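Local coordinates for uncharacterized protein MJ1062 (Methanocaldococcus jannaschii, PDB 3EO4) that is of unknown function but belongs, in the C-terminal part crystallised here, to the GNAT family and so probably transfers acyl groups, at residues A[24-28]-A[49-55]; A[76-82]-A[93-99]; A[108-113]-A[141-145]; A[123-127]-A[160-164]. All coordinates share one frame; numbering follows the deposited sequence.

From the N terminus, contact 1 comes first: segments 24-28 and 49-55 meet across the 20 residues between them, closing a loop that falls between strands 13-18 and 63-71 in the chain. Contact 2 follows in series, the hairpin of strands 74-84 and 92-97; Leu-27 of contact 1 rests on Ser-80 of contact 2. Contacts 3 and 4 cross along the chain, since 123-127 lies between the two halves of contact 3 and 160-164 comes after both. Contact 3 joins helix 107-121 to helix 136-144 and leans on Ile-95 of contact 2. Contact 4 brings the C-terminal strand back to strand 126-132, where Ala-127 meets Ile-93, so the two sheets adjoin.

Contact 1 (A[24-28]-A[49-55]); sequences LELLM and WEEHYSW
His-52 reaches over from helix 49-58 and gives its NE2 hydrogen to Leu-24 O, 2.8 Å from NE2. The bond is bent, 131° at the hydrogen, and the oxygen is tilted from the imidazole plane. Met-28 N also donates to this carbonyl as part of the helix, and the two donors approach it from opposite faces. Met-28, a selenomethionine, lays its CB over one face of the His-52 ring in a CH-pi contact, 3.7 Å from the centroid, while Leu-27 CD2 sits at the ring's edge, 3.9 Å from His-52 CE1. Were His-52 an alanine, Leu-24 O would probably lose its second donor and a gap would open beside Met-28 CB and Leu-27 CD2.

Around this core, the bend at chi3 (53°) turns Met-28 CE to the edge of the Trp-49 indole, packing 3.6 Å from CE3. The selenium, 5.4 Å from the centroid of the six-membered ring and at its edge, makes the Met-aromatic contact. Leu-24 splits its work: CB lies 3.9 Å from Trp-49 CH2, and CD1 meets the edge of Tyr-53. Leu-27 CD2 also touches Trp-55.

Further out, Trp-49 makes a cation-pi contact with Arg-76 of the second subunit, whose Lys-77 pairs with Glu-25. The segment axes, 10.9 Å apart, cross at 117°, in helices that follow strand 13-18 of the GNAT fold and precede strand 63-71.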
loop_
_atom_site.group_PDB
_atom_site.type_symbol
_atom_site.label_atom_id
_atom_site.label_comp_id
_atom_site.label_asym_id
_atom_site.label_seq_id
_atom_site.Cartn_x
_atom_site.Cartn_y
_atom_site.Cartn_z
ATOM N N LEU A 24 -3.243 -6.992 -6.226
ATOM C CA LEU A 24 -4.369 -6.052 -6.296
ATOM C C LEU A 24 -4.496 -5.176 -5.062
ATOM O O LEU A 24 -4.769 -3.968 -5.176
ATOM C CB LEU A 24 -5.680 -6.778 -6.572
ATOM C CG LEU A 24 -6.006 -7.168 -8.019
ATOM C CD1 LEU A 24 -7.338 -7.896 -8.075
ATOM C CD2 LEU A 24 -6.050 -5.958 -8.945
ATOM N N GLU A 25 -4.276 -5.787 -3.897
ATOM C CA GLU A 25 -4.379 -5.090 -2.605
ATOM C C GLU A 25 -3.242 -4.107 -2.437
ATOM O O GLU A 25 -3.437 -3.055 -1.880
ATOM C CB GLU A 25 -4.427 -6.054 -1.403
ATOM C CG GLU A 25 -5.541 -7.147 -1.457
ATOM C CD GLU A 25 -5.023 -8.466 -2.063
ATOM O OE1 GLU A 25 -4.427 -8.441 -3.165
ATOM O OE2 GLU A 25 -5.181 -9.532 -1.430
ATOM N N LEU A 26 -2.048 -4.475 -2.899
ATOM C CA LEU A 26 -0.899 -3.587 -2.819
ATOM C C LEU A 26 -1.099 -2.382 -3.747
ATOM O O LEU A 26 -0.896 -1.239 -3.334
ATOM C CB LEU A 26 0.384 -4.320 -3.178
ATOM C CG LEU A 26 1.641 -3.494 -3.389
ATOM C CD1 LEU A 26 1.960 -2.698 -2.139
ATOM C CD2 LEU A 26 2.822 -4.462 -3.696
ATOM N N LEU A 27 -1.504 -2.657 -4.986
ATOM C CA LEU A 27 -1.881 -1.596 -5.912
ATOM C C LEU A 27 -2.967 -0.700 -5.328
ATOM O O LEU A 27 -2.839 0.530 -5.357
ATOM C CB LEU A 27 -2.282 -2.150 -7.281
ATOM C CG LEU A 27 -2.593 -1.050 -8.327
ATOM C CD1 LEU A 27 -1.346 -0.210 -8.771
ATOM C CD2 LEU A 27 -3.364 -1.595 -9.565
HETATM N N MSE A 28 -4.020 -1.274 -4.770
HETATM C CA MSE A 28 -5.035 -0.403 -4.135
HETATM C C MSE A 28 -4.433 0.422 -2.986
HETATM O O MSE A 28 -4.790 1.570 -2.801
HETATM C CB MSE A 28 -6.236 -1.192 -3.630
HETATM C CG MSE A 28 -7.323 -0.303 -3.077
HETATM SE SE MSE A 28 -8.893 -1.344 -2.528
HETATM C CE MSE A 28 -7.978 -2.610 -1.368
ATOM N N TRP A 49 -12.642 -1.462 -2.289
ATOM C CA TRP A 49 -12.369 -2.718 -2.982
ATOM C C TRP A 49 -13.346 -2.951 -4.159
ATOM O O TRP A 49 -12.908 -3.248 -5.272
ATOM C CB TRP A 49 -12.398 -3.895 -2.010
ATOM C CG TRP A 49 -12.179 -5.228 -2.682
ATOM C CD1 TRP A 49 -13.110 -6.200 -2.901
ATOM C CD2 TRP A 49 -10.935 -5.734 -3.203
ATOM N NE1 TRP A 49 -12.532 -7.273 -3.543
ATOM C CE2 TRP A 49 -11.200 -7.007 -3.747
ATOM C CE3 TRP A 49 -9.627 -5.218 -3.282
ATOM C CZ2 TRP A 49 -10.202 -7.794 -4.340
ATOM C CZ3 TRP A 49 -8.627 -5.998 -3.892
ATOM C CH2 TRP A 49 -8.928 -7.273 -4.401
ATOM N N GLU A 50 -14.646 -2.784 -3.933
ATOM C CA GLU A 50 -15.614 -3.035 -5.007
ATOM C C GLU A 50 -15.302 -2.221 -6.269
ATOM O O GLU A 50 -15.324 -2.767 -7.362
ATOM C CB GLU A 50 -17.066 -2.853 -4.521
ATOM C CG GLU A 50 -17.477 -1.404 -4.377
ATOM C CD GLU A 50 -18.095 -1.106 -3.036
ATOM O OE1 GLU A 50 -19.353 -1.068 -2.980
ATOM O OE2 GLU A 50 -17.322 -0.915 -2.044
ATOM N N GLU A 51 -14.925 -0.947 -6.107
ATOM C CA GLU A 51 -14.520 -0.097 -7.231
ATOM C C GLU A 51 -13.212 -0.578 -7.864
ATOM O O GLU A 51 -13.074 -0.652 -9.081
ATOM C CB GLU A 51 -14.280 1.336 -6.765
ATOM C CG GLU A 51 -15.444 2.014 -6.054
ATOM C CD GLU A 51 -15.019 3.307 -5.335
ATOM O OE1 GLU A 51 -13.796 3.515 -5.057
ATOM O OE2 GLU A 51 -15.937 4.113 -5.021
ATOM N N HIS A 52 -12.245 -0.872 -7.016
ATOM C CA HIS A 52 -10.973 -1.368 -7.477
ATOM C C HIS A 52 -11.108 -2.693 -8.241
ATOM O O HIS A 52 -10.457 -2.900 -9.271
ATOM C CB HIS A 52 -10.053 -1.529 -6.277
ATOM C CG HIS A 52 -8.656 -1.900 -6.634
ATOM N ND1 HIS A 52 -7.860 -1.114 -7.438
ATOM C CD2 HIS A 52 -7.898 -2.961 -6.274
ATOM C CE1 HIS A 52 -6.678 -1.685 -7.575
ATOM N NE2 HIS A 52 -6.672 -2.805 -6.872
ATOM N N TYR A 53 -11.935 -3.586 -7.717
ATOM C CA TYR A 53 -12.054 -4.918 -8.276
ATOM C C TYR A 53 -12.903 -4.894 -9.546
ATOM O O TYR A 53 -12.672 -5.651 -10.489
ATOM C CB TYR A 53 -12.638 -5.892 -7.235
ATOM C CG TYR A 53 -12.467 -7.339 -7.625
ATOM C CD1 TYR A 53 -11.189 -7.894 -7.690
ATOM C CD2 TYR A 53 -13.560 -8.136 -7.970
ATOM C CE1 TYR A 53 -10.993 -9.199 -8.052
ATOM C CE2 TYR A 53 -13.373 -9.464 -8.346
ATOM C CZ TYR A 53 -12.065 -9.979 -8.379
ATOM O OH TYR A 53 -11.790 -11.276 -8.738
ATOM N N SER A 54 -13.884 -4.002 -9.575
ATOM C CA SER A 54 -14.680 -3.811 -10.783
ATOM C C SER A 54 -13.806 -3.231 -11.915
ATOM O O SER A 54 -13.963 -3.630 -13.070
ATOM C CB SER A 54 -15.903 -2.959 -10.474
ATOM O OG SER A 54 -16.417 -2.367 -11.639
ATOM N N TRP A 55 -12.859 -2.342 -11.585
ATOM C CA TRP A 55 -11.840 -1.915 -12.556
ATOM C C TRP A 55 -11.094 -3.133 -13.110
ATOM O O TRP A 55 -10.969 -3.308 -14.319
ATOM C CB TRP A 55 -10.850 -0.902 -11.944
ATOM C CG TRP A 55 -9.595 -0.731 -12.757
ATOM C CD1 TRP A 55 -9.448 0.041 -13.860
ATOM C CD2 TRP A 55 -8.304 -1.367 -12.536
ATOM N NE1 TRP A 55 -8.154 -0.067 -14.353
ATOM C CE2 TRP A 55 -7.440 -0.932 -13.566
ATOM C CE3 TRP A 55 -7.811 -2.273 -11.584
ATOM C CZ2 TRP A 55 -6.114 -1.359 -13.667
ATOM C CZ3 TRP A 55 -6.480 -2.711 -11.685
ATOM C CH2 TRP A 55 -5.647 -2.253 -12.717
#

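Contact 2 (A[76-82]-A[93-99]); sequences RKVGSVN and IGILIGE
Ile-93 enters the contact by setting its CG2 4.4 Å from Val-81 CG2. Gly-94 follows, in a hydrogen-bonded pair with Asn-82: Gly-94 N gives to Asn-82 O, and Asn-82 N returns a bond to Gly-94 O. The side chain of Asn-82 folds over this glycine, OD1 lying 3.2 Å from Gly-94 CA, where a CB would collide with it; its ND2 holds a sulfonate oxygen of a bound MES molecule, probably from the crystallisation liquor.

Ile-95 pairs with Val-81 without backbone bonds, and its CD1 packs 3.7 Å from Val-81 CG2 on the face turned to helix 107-121. Leu-96 lies on the other face, beneath helix 24-31. It exchanges two backbone hydrogen bonds with Ser-80, whose OG is hydrogen-bonded to Trp-65 O. Ile-97 then comes close to Gly-79, CA to CA 4.1 Å, an approach that leaves no room for a CB on the glycine, since it would run into Leu-96 O.

Gly-98 N still reaches Val-78 O, at 2.8 Å, as the strand gives out. Glu-99 ends the walk in a side-on salt bridge: Arg-76 NE lies 2.6 Å from Glu-99 OE1 and Arg-76 NH2 3.0 Å from Glu-99 OE2. Both oxygens are met on their syn sides, with guanidinium and carboxylate planes only 21° apart, and this grip fixes the rotation of the guanidinium; Glu-99 also packs on Met-28 of the second subunit. The whole is an antiparallel beta hairpin, its second strand the one that, in GNAT enzymes, runs on toward the cofactor-binding turn.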
loop_
_atom_site.group_PDB
_atom_site.type_symbol
_atom_site.label_atom_id
_atom_site.label_comp_id
_atom_site.label_asym_id
_atom_site.label_seq_id
_atom_site.Cartn_x
_atom_site.Cartn_y
_atom_site.Cartn_z
ATOM N N ARG A 76 12.099 -6.254 -4.884
ATOM C CA ARG A 76 10.886 -5.856 -4.172
ATOM C C ARG A 76 9.954 -5.053 -5.086
ATOM O O ARG A 76 10.407 -4.489 -6.079
ATOM C CB ARG A 76 11.243 -5.055 -2.909
ATOM C CG ARG A 76 11.427 -3.530 -3.112
ATOM C CD ARG A 76 11.796 -2.882 -1.775
ATOM N NE ARG A 76 12.064 -1.446 -1.846
ATOM C CZ ARG A 76 13.298 -0.939 -1.879
ATOM N NH1 ARG A 76 14.349 -1.749 -1.874
ATOM N NH2 ARG A 76 13.492 0.373 -1.898
ATOM N N LYS A 77 8.660 -5.005 -4.744
ATOM C CA LYS A 77 7.631 -4.254 -5.508
ATOM C C LYS A 77 7.536 -2.797 -5.091
ATOM O O LYS A 77 7.286 -2.499 -3.917
ATOM C CB LYS A 77 6.260 -4.887 -5.296
ATOM C CG LYS A 77 5.975 -6.110 -6.154
ATOM C CD LYS A 77 6.063 -7.424 -5.437
ATOM C CE LYS A 77 5.163 -7.514 -4.196
ATOM N NZ LYS A 77 3.763 -7.327 -4.585
ATOM N N VAL A 78 7.685 -1.873 -6.040
ATOM C CA VAL A 78 7.831 -0.472 -5.666
ATOM C C VAL A 78 6.859 0.444 -6.367
ATOM O O VAL A 78 6.749 1.600 -5.978
ATOM C CB VAL A 78 9.280 0.088 -5.894
ATOM C CG1 VAL A 78 10.334 -0.663 -5.057
ATOM C CG2 VAL A 78 9.644 0.067 -7.376
ATOM N N GLY A 79 6.201 -0.041 -7.426
ATOM C CA GLY A 79 5.229 0.785 -8.139
ATOM C C GLY A 79 4.505 0.019 -9.218
ATOM O O GLY A 79 4.598 -1.220 -9.299
ATOM N N SER A 80 3.785 0.756 -10.064
ATOM C CA SER A 80 3.115 0.160 -11.189
ATOM C C SER A 80 3.198 1.061 -12.409
ATOM O O SER A 80 3.121 2.293 -12.287
ATOM C CB SER A 80 1.665 -0.102 -10.852
ATOM O OG SER A 80 1.044 -0.770 -11.952
ATOM N N VAL A 81 3.331 0.439 -13.581
ATOM C CA VAL A 81 3.340 1.164 -14.861
ATOM C C VAL A 81 2.375 0.444 -15.792
ATOM O O VAL A 81 2.219 -0.783 -15.698
ATOM C CB VAL A 81 4.784 1.301 -15.449
ATOM C CG1 VAL A 81 5.349 -0.048 -15.884
ATOM C CG2 VAL A 81 4.848 2.363 -16.578
ATOM N N ASN A 82 1.693 1.206 -16.649
ATOM C CA ASN A 82 0.590 0.685 -17.462
ATOM C C ASN A 82 0.454 1.447 -18.786
ATOM O O ASN A 82 0.912 2.595 -18.880
ATOM C CB ASN A 82 -0.747 0.728 -16.686
ATOM C CG ASN A 82 -1.211 2.151 -16.374
ATOM O OD1 ASN A 82 -1.347 2.986 -17.270
ATOM N ND2 ASN A 82 -1.492 2.419 -15.111
ATOM N N ILE A 93 0.006 6.163 -21.362
ATOM C CA ILE A 93 0.905 5.555 -20.359
ATOM C C ILE A 93 0.592 6.136 -18.989
ATOM O O ILE A 93 0.523 7.358 -18.837
ATOM C CB ILE A 93 2.413 5.874 -20.640
ATOM C CG1 ILE A 93 2.780 5.687 -22.107
ATOM C CG2 ILE A 93 3.372 5.121 -19.667
ATOM C CD1 ILE A 93 2.647 4.333 -22.547
ATOM N N GLY A 94 0.452 5.256 -17.997
ATOM C CA GLY A 94 0.307 5.659 -16.592
ATOM C C GLY A 94 1.440 5.102 -15.736
ATOM O O GLY A 94 1.965 4.005 -16.009
ATOM N N ILE A 95 1.839 5.850 -14.711
ATOM C CA ILE A 95 2.938 5.401 -13.852
ATOM C C ILE A 95 2.665 5.847 -12.415
ATOM O O ILE A 95 2.123 6.927 -12.189
ATOM C CB ILE A 95 4.351 5.929 -14.374
ATOM C CG1 ILE A 95 5.506 5.609 -13.421
ATOM C CG2 ILE A 95 4.340 7.460 -14.575
ATOM C CD1 ILE A 95 6.302 4.382 -13.828
ATOM N N LEU A 96 3.086 5.033 -11.454
ATOM C CA LEU A 96 2.919 5.326 -10.049
ATOM C C LEU A 96 4.063 4.627 -9.333
ATOM O O LEU A 96 4.247 3.445 -9.527
ATOM C CB LEU A 96 1.586 4.732 -9.616
ATOM C CG LEU A 96 1.051 4.603 -8.201
ATOM C CD1 LEU A 96 -0.349 3.956 -8.328
ATOM C CD2 LEU A 96 1.897 3.744 -7.297
ATOM N N ILE A 97 4.868 5.367 -8.576
ATOM C CA ILE A 97 5.847 4.774 -7.686
ATOM C C ILE A 97 5.230 4.865 -6.287
ATOM O O ILE A 97 4.968 5.965 -5.794
ATOM C CB ILE A 97 7.243 5.489 -7.767
ATOM C CG1 ILE A 97 7.807 5.440 -9.202
ATOM C CG2 ILE A 97 8.241 4.941 -6.706
ATOM C CD1 ILE A 97 8.175 4.008 -9.686
ATOM N N GLY A 98 4.983 3.690 -5.682
ATOM C CA GLY A 98 4.399 3.583 -4.356
ATOM C C GLY A 98 5.280 3.950 -3.165
ATOM O O GLY A 98 4.773 4.513 -2.212
ATOM N N GLU A 99 6.582 3.648 -3.193
ATOM C CA GLU A 99 7.464 4.049 -2.084
ATOM C C GLU A 99 7.857 5.473 -2.296
ATOM O O GLU A 99 8.369 5.791 -3.365
ATOM C CB GLU A 99 8.775 3.248 -2.027
ATOM C CG GLU A 99 8.607 1.785 -2.024
ATOM C CD GLU A 99 9.864 1.015 -1.609
ATOM O OE1 GLU A 99 9.792 -0.221 -1.689
ATOM O OE2 GLU A 99 10.898 1.607 -1.207
#

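Contact 3 (A[108-113]-A[141-145]); sequences GRHSVS and LFESL
Arg-109 stretches across to Ser-144 and bonds through NE, 3.0 Å from Ser-144 OG. The hydroxyl lies in the guanidinium plane, though the bond is bent to 138°. Three successive near-trans torsions, beginning with CG opposite the backbone N (chi1 -176°), carry the arginine out straight enough to reach it. Ser-144 is turned the other way: chi1 of 83° tucks OG back over its own helix, where it donates to Leu-141 O at 2.7 Å and so receives the arginine with its oxygen. Leu-145 CD2 lies over one face of the guanidinium, 3.6 Å above its plane. With a leucine in place of Arg-109, Ser-144 OG would probably lose this donor and Leu-145 CD2 the flat group it covers.

Below, Val-112 fits its two methyls among three side chains. CG1 is 3.6 Å from Leu-145 CD1 and 3.8 Å from Phe-142 CE1, while CG2 meets Leu-141 CD2. Leu-141 also lays CD2 over the centre of the Phe-142 ring, and its CD1 packs 3.8 Å from Gly-108 C, a spot where a CB on that glycine would collide with it. Phe-142 in turn meets Phe-147 edge-to-face and, like Val-112 and Leu-141, rests on Ile-95 of strand 92-97.

Here helices 107-121 and 136-144 pack side to side in the GNAT fold. Gly-108 N, in the first turn of its helix, binds a sulfonate oxygen of a MES molecule, consistent with the place where relatives hold the pyrophosphate of acyl-CoA.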
loop_
_atom_site.group_PDB
_atom_site.type_symbol
_atom_site.label_atom_id
_atom_site.label_comp_id
_atom_site.label_asym_id
_atom_site.label_seq_id
_atom_site.Cartn_x
_atom_site.Cartn_y
_atom_site.Cartn_z
ATOM N N GLY A 108 10.830 5.845 -12.160
ATOM C CA GLY A 108 9.641 6.014 -12.992
ATOM C C GLY A 108 10.050 6.209 -14.437
ATOM O O GLY A 108 9.465 5.639 -15.355
ATOM N N ARG A 109 11.075 7.025 -14.623
ATOM C CA ARG A 109 11.616 7.296 -15.936
ATOM C C ARG A 109 12.029 6.005 -16.655
ATOM O O ARG A 109 11.613 5.769 -17.783
ATOM C CB ARG A 109 12.798 8.242 -15.788
ATOM C CG ARG A 109 13.389 8.690 -17.078
ATOM C CD ARG A 109 14.677 9.451 -16.872
ATOM N NE ARG A 109 15.136 9.900 -18.181
ATOM C CZ ARG A 109 16.097 9.319 -18.896
ATOM N NH1 ARG A 109 16.767 8.261 -18.417
ATOM N NH2 ARG A 109 16.404 9.820 -20.089
ATOM N N HIS A 110 12.850 5.185 -16.001
ATOM C CA HIS A 110 13.303 3.910 -16.571
ATOM C C HIS A 110 12.153 2.944 -16.834
ATOM O O HIS A 110 12.179 2.209 -17.795
ATOM C CB HIS A 110 14.307 3.246 -15.643
ATOM C CG HIS A 110 15.640 3.923 -15.627
ATOM N ND1 HIS A 110 15.793 5.267 -15.347
ATOM C CD2 HIS A 110 16.888 3.443 -15.847
ATOM C CE1 HIS A 110 17.073 5.588 -15.406
ATOM N NE2 HIS A 110 17.760 4.499 -15.705
ATOM N N SER A 111 11.159 2.940 -15.964
ATOM C CA SER A 111 9.994 2.060 -16.146
ATOM C C SER A 111 9.204 2.469 -17.377
ATOM O O SER A 111 8.842 1.620 -18.208
ATOM C CB SER A 111 9.056 2.103 -14.935
ATOM O OG SER A 111 9.686 1.623 -13.779
ATOM N N VAL A 112 8.938 3.767 -17.502
ATOM C CA VAL A 112 8.228 4.258 -18.673
ATOM C C VAL A 112 9.024 3.938 -19.952
ATOM O O VAL A 112 8.458 3.450 -20.925
ATOM C CB VAL A 112 7.855 5.746 -18.549
ATOM C CG1 VAL A 112 7.350 6.280 -19.881
ATOM C CG2 VAL A 112 6.805 5.939 -17.429
ATOM N N SER A 113 10.335 4.154 -19.938
ATOM C CA SER A 113 11.101 3.864 -21.148
ATOM C C SER A 113 11.069 2.381 -21.536
ATOM O O SER A 113 11.037 2.059 -22.736
ATOM C CB SER A 113 12.521 4.390 -21.063
ATOM O OG SER A 113 13.252 3.508 -20.272
ATOM N N LEU A 141 9.416 13.782 -15.341
ATOM C CA LEU A 141 9.620 12.417 -15.819
ATOM C C LEU A 141 9.403 12.308 -17.337
ATOM O O LEU A 141 10.296 11.871 -18.066
ATOM C CB LEU A 141 8.700 11.430 -15.050
ATOM C CG LEU A 141 8.800 9.891 -15.155
ATOM C CD1 LEU A 141 7.827 9.278 -14.189
ATOM C CD2 LEU A 141 8.541 9.333 -16.556
ATOM N N PHE A 142 8.225 12.702 -17.807
ATOM C CA PHE A 142 7.863 12.494 -19.215
ATOM C C PHE A 142 8.600 13.428 -20.168
ATOM O O PHE A 142 9.027 13.001 -21.255
ATOM C CB PHE A 142 6.348 12.590 -19.416
ATOM C CG PHE A 142 5.599 11.380 -18.917
ATOM C CD1 PHE A 142 5.541 10.218 -19.682
ATOM C CD2 PHE A 142 4.965 11.399 -17.667
ATOM C CE1 PHE A 142 4.838 9.096 -19.223
ATOM C CE2 PHE A 142 4.281 10.294 -17.192
ATOM C CZ PHE A 142 4.216 9.145 -17.954
ATOM N N GLU A 143 8.788 14.679 -19.747
ATOM C CA GLU A 143 9.638 15.590 -20.513
ATOM C C GLU A 143 11.104 15.105 -20.570
ATOM O O GLU A 143 11.794 15.334 -21.555
ATOM C CB GLU A 143 9.538 17.035 -20.003
ATOM C CG GLU A 143 8.098 17.635 -20.099
ATOM C CD GLU A 143 8.051 19.137 -19.879
ATOM O OE1 GLU A 143 8.918 19.666 -19.153
ATOM O OE2 GLU A 143 7.136 19.796 -20.429
ATOM N N SER A 144 11.593 14.416 -19.548
ATOM C CA SER A 144 12.966 13.884 -19.658
ATOM C C SER A 144 13.045 12.799 -20.753
ATOM O O SER A 144 14.107 12.487 -21.264
ATOM C CB SER A 144 13.479 13.363 -18.318
ATOM O OG SER A 144 13.018 12.040 -18.097
ATOM N N LEU A 145 11.904 12.252 -21.129
ATOM C CA LEU A 145 11.840 11.249 -22.193
ATOM C C LEU A 145 11.366 11.833 -23.517
ATOM O O LEU A 145 11.043 11.092 -24.454
ATOM C CB LEU A 145 10.945 10.072 -21.794
ATOM C CG LEU A 145 11.400 9.244 -20.596
ATOM C CD1 LEU A 145 10.275 8.310 -20.135
ATOM C CD2 LEU A 145 12.706 8.479 -20.872
#

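Contact 4 (A[123-127]-A[160-164]); sequences GYKKA and YEVNL
Ala-127 and Val-162 make the hydrogen-bonded pair at the tight end: Val-162 N lies 2.9 Å from Ala-127 O, and the return bond from Ala-127 N to Val-162 O is longer, at 3.2 Å. Next to them Lys-126 and Asn-163 pair without backbone bonds, and beyond these Leu-164 N gives an almost straight bond, 176°, to Lys-125 O at 2.8 Å.

The packed face belongs to Leu-164. Its chi1 of -98° departs from a staggered value, and the branch spreads so that CD2 lies 3.7 Å from Tyr-124 CB and CD1 4.2 Å from Ala-127 CB, while Leu-116 and Leu-119 of helix 107-121 close over the group. Its terminal carboxylate is held by Lys-120.

On the face of Lys-126 and Asn-163 the fit is loose. The two side chains run alongside, pointing the same way, with Lys-126 NZ 3.8 Å from Asn-163 ND2. Glu-161 OE2 stands 5.1 Å from Lys-126 NZ, near enough for a mild attraction, perhaps, but not in contact.

Gly-123, at positive phi, ends the preceding helix in a Schellman motif, and Tyr-124 beside it lines the pocket of a bound polyether, probably from the crystallisation liquor, with its OH on Leu-86 O. The strands belong to the antiparallel C-terminal sheet of the GNAT fold, where the last strand inserts between 126-132 and 148-150.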
loop_
_atom_site.group_PDB
_atom_site.type_symbol
_atom_site.label_atom_id
_atom_site.label_comp_id
_atom_site.label_asym_id
_atom_site.label_seq_id
_atom_site.Cartn_x
_atom_site.Cartn_y
_atom_site.Cartn_z
ATOM N N GLY A 123 5.161 -1.982 -33.120
ATOM C CA GLY A 123 4.740 -1.116 -34.195
ATOM C C GLY A 123 3.914 0.118 -33.889
ATOM O O GLY A 123 3.370 0.712 -34.809
ATOM N N TYR A 124 3.797 0.512 -32.620
ATOM C CA TYR A 124 3.252 1.830 -32.296
ATOM C C TYR A 124 4.255 2.897 -32.691
ATOM O O TYR A 124 5.461 2.676 -32.639
ATOM C CB TYR A 124 2.901 1.953 -30.800
ATOM C CG TYR A 124 1.712 1.102 -30.429
ATOM C CD1 TYR A 124 0.397 1.595 -30.606
ATOM C CD2 TYR A 124 1.880 -0.200 -29.905
ATOM C CE1 TYR A 124 -0.710 0.827 -30.261
ATOM C CE2 TYR A 124 0.769 -0.974 -29.553
ATOM C CZ TYR A 124 -0.528 -0.461 -29.761
ATOM O OH TYR A 124 -1.653 -1.219 -29.467
ATOM N N LYS A 125 3.750 4.059 -33.074
ATOM C CA LYS A 125 4.595 5.174 -33.497
ATOM C C LYS A 125 4.444 6.390 -32.554
ATOM O O LYS A 125 5.288 7.288 -32.572
ATOM C CB LYS A 125 4.310 5.551 -34.969
ATOM C CG LYS A 125 4.513 4.408 -36.034
ATOM C CD LYS A 125 6.005 4.057 -36.274
ATOM C CE LYS A 125 6.278 3.302 -37.609
ATOM N NZ LYS A 125 5.959 1.808 -37.619
ATOM N N LYS A 126 3.377 6.405 -31.740
ATOM C CA LYS A 126 3.133 7.460 -30.740
ATOM C C LYS A 126 2.604 6.891 -29.423
ATOM O O LYS A 126 2.074 5.762 -29.392
ATOM C CB LYS A 126 2.089 8.486 -31.214
ATOM C CG LYS A 126 1.935 8.617 -32.674
ATOM C CD LYS A 126 0.552 9.127 -33.016
ATOM C CE LYS A 126 0.621 10.021 -34.238
ATOM N NZ LYS A 126 1.615 11.153 -34.024
ATOM N N ALA A 127 2.711 7.714 -28.367
ATOM C CA ALA A 127 2.188 7.410 -27.043
ATOM C C ALA A 127 1.987 8.725 -26.309
ATOM O O ALA A 127 2.613 9.737 -26.658
ATOM C CB ALA A 127 3.139 6.474 -26.239
ATOM N N TYR A 160 0.495 15.139 -22.913
ATOM C CA TYR A 160 1.872 15.214 -23.324
ATOM C C TYR A 160 2.096 14.024 -24.257
ATOM O O TYR A 160 1.740 12.902 -23.892
ATOM C CB TYR A 160 2.784 15.039 -22.097
ATOM C CG TYR A 160 2.848 16.233 -21.182
ATOM C CD1 TYR A 160 3.964 17.045 -21.175
ATOM C CD2 TYR A 160 1.792 16.544 -20.309
ATOM C CE1 TYR A 160 4.033 18.155 -20.354
ATOM C CE2 TYR A 160 1.850 17.656 -19.475
ATOM C CZ TYR A 160 2.975 18.451 -19.518
ATOM O OH TYR A 160 3.075 19.531 -18.702
ATOM N N GLU A 161 2.683 14.253 -25.438
ATOM C CA GLU A 161 2.815 13.197 -26.449
ATOM C C GLU A 161 4.249 13.017 -26.856
ATOM O O GLU A 161 5.052 13.949 -26.759
ATOM C CB GLU A 161 1.990 13.484 -27.704
ATOM C CG GLU A 161 0.547 13.806 -27.424
ATOM C CD GLU A 161 -0.376 13.649 -28.637
ATOM O OE1 GLU A 161 -1.611 13.576 -28.417
ATOM O OE2 GLU A 161 0.116 13.594 -29.798
ATOM N N VAL A 162 4.565 11.823 -27.335
ATOM C CA VAL A 162 5.898 11.540 -27.824
ATOM C C VAL A 162 5.786 10.684 -29.084
ATOM O O VAL A 162 4.841 9.879 -29.228
ATOM C CB VAL A 162 6.748 10.808 -26.741
ATOM C CG1 VAL A 162 6.475 9.306 -26.737
ATOM C CG2 VAL A 162 8.237 11.114 -26.896
ATOM N N ASN A 163 6.733 10.884 -29.994
ATOM C CA ASN A 163 6.932 9.995 -31.141
ATOM C C ASN A 163 7.927 8.949 -30.721
ATOM O O ASN A 163 8.960 9.273 -30.134
ATOM C CB ASN A 163 7.454 10.742 -32.364
ATOM C CG ASN A 163 6.452 11.727 -32.906
ATOM O OD1 ASN A 163 6.694 12.918 -32.929
ATOM N ND2 ASN A 163 5.302 11.229 -33.321
ATOM N N LEU A 164 7.586 7.701 -31.007
ATOM C CA LEU A 164 8.361 6.536 -30.603
ATOM C C LEU A 164 9.541 6.266 -31.540
ATOM O O LEU A 164 10.663 5.945 -31.106
ATOM C CB LEU A 164 7.430 5.322 -30.564
ATOM C CG LEU A 164 6.864 4.908 -29.205
ATOM C CD1 LEU A 164 6.823 6.043 -28.199
ATOM C CD2 LEU A 164 5.496 4.250 -29.378
ATOM O OXT LEU A 164 9.389 6.353 -32.765
#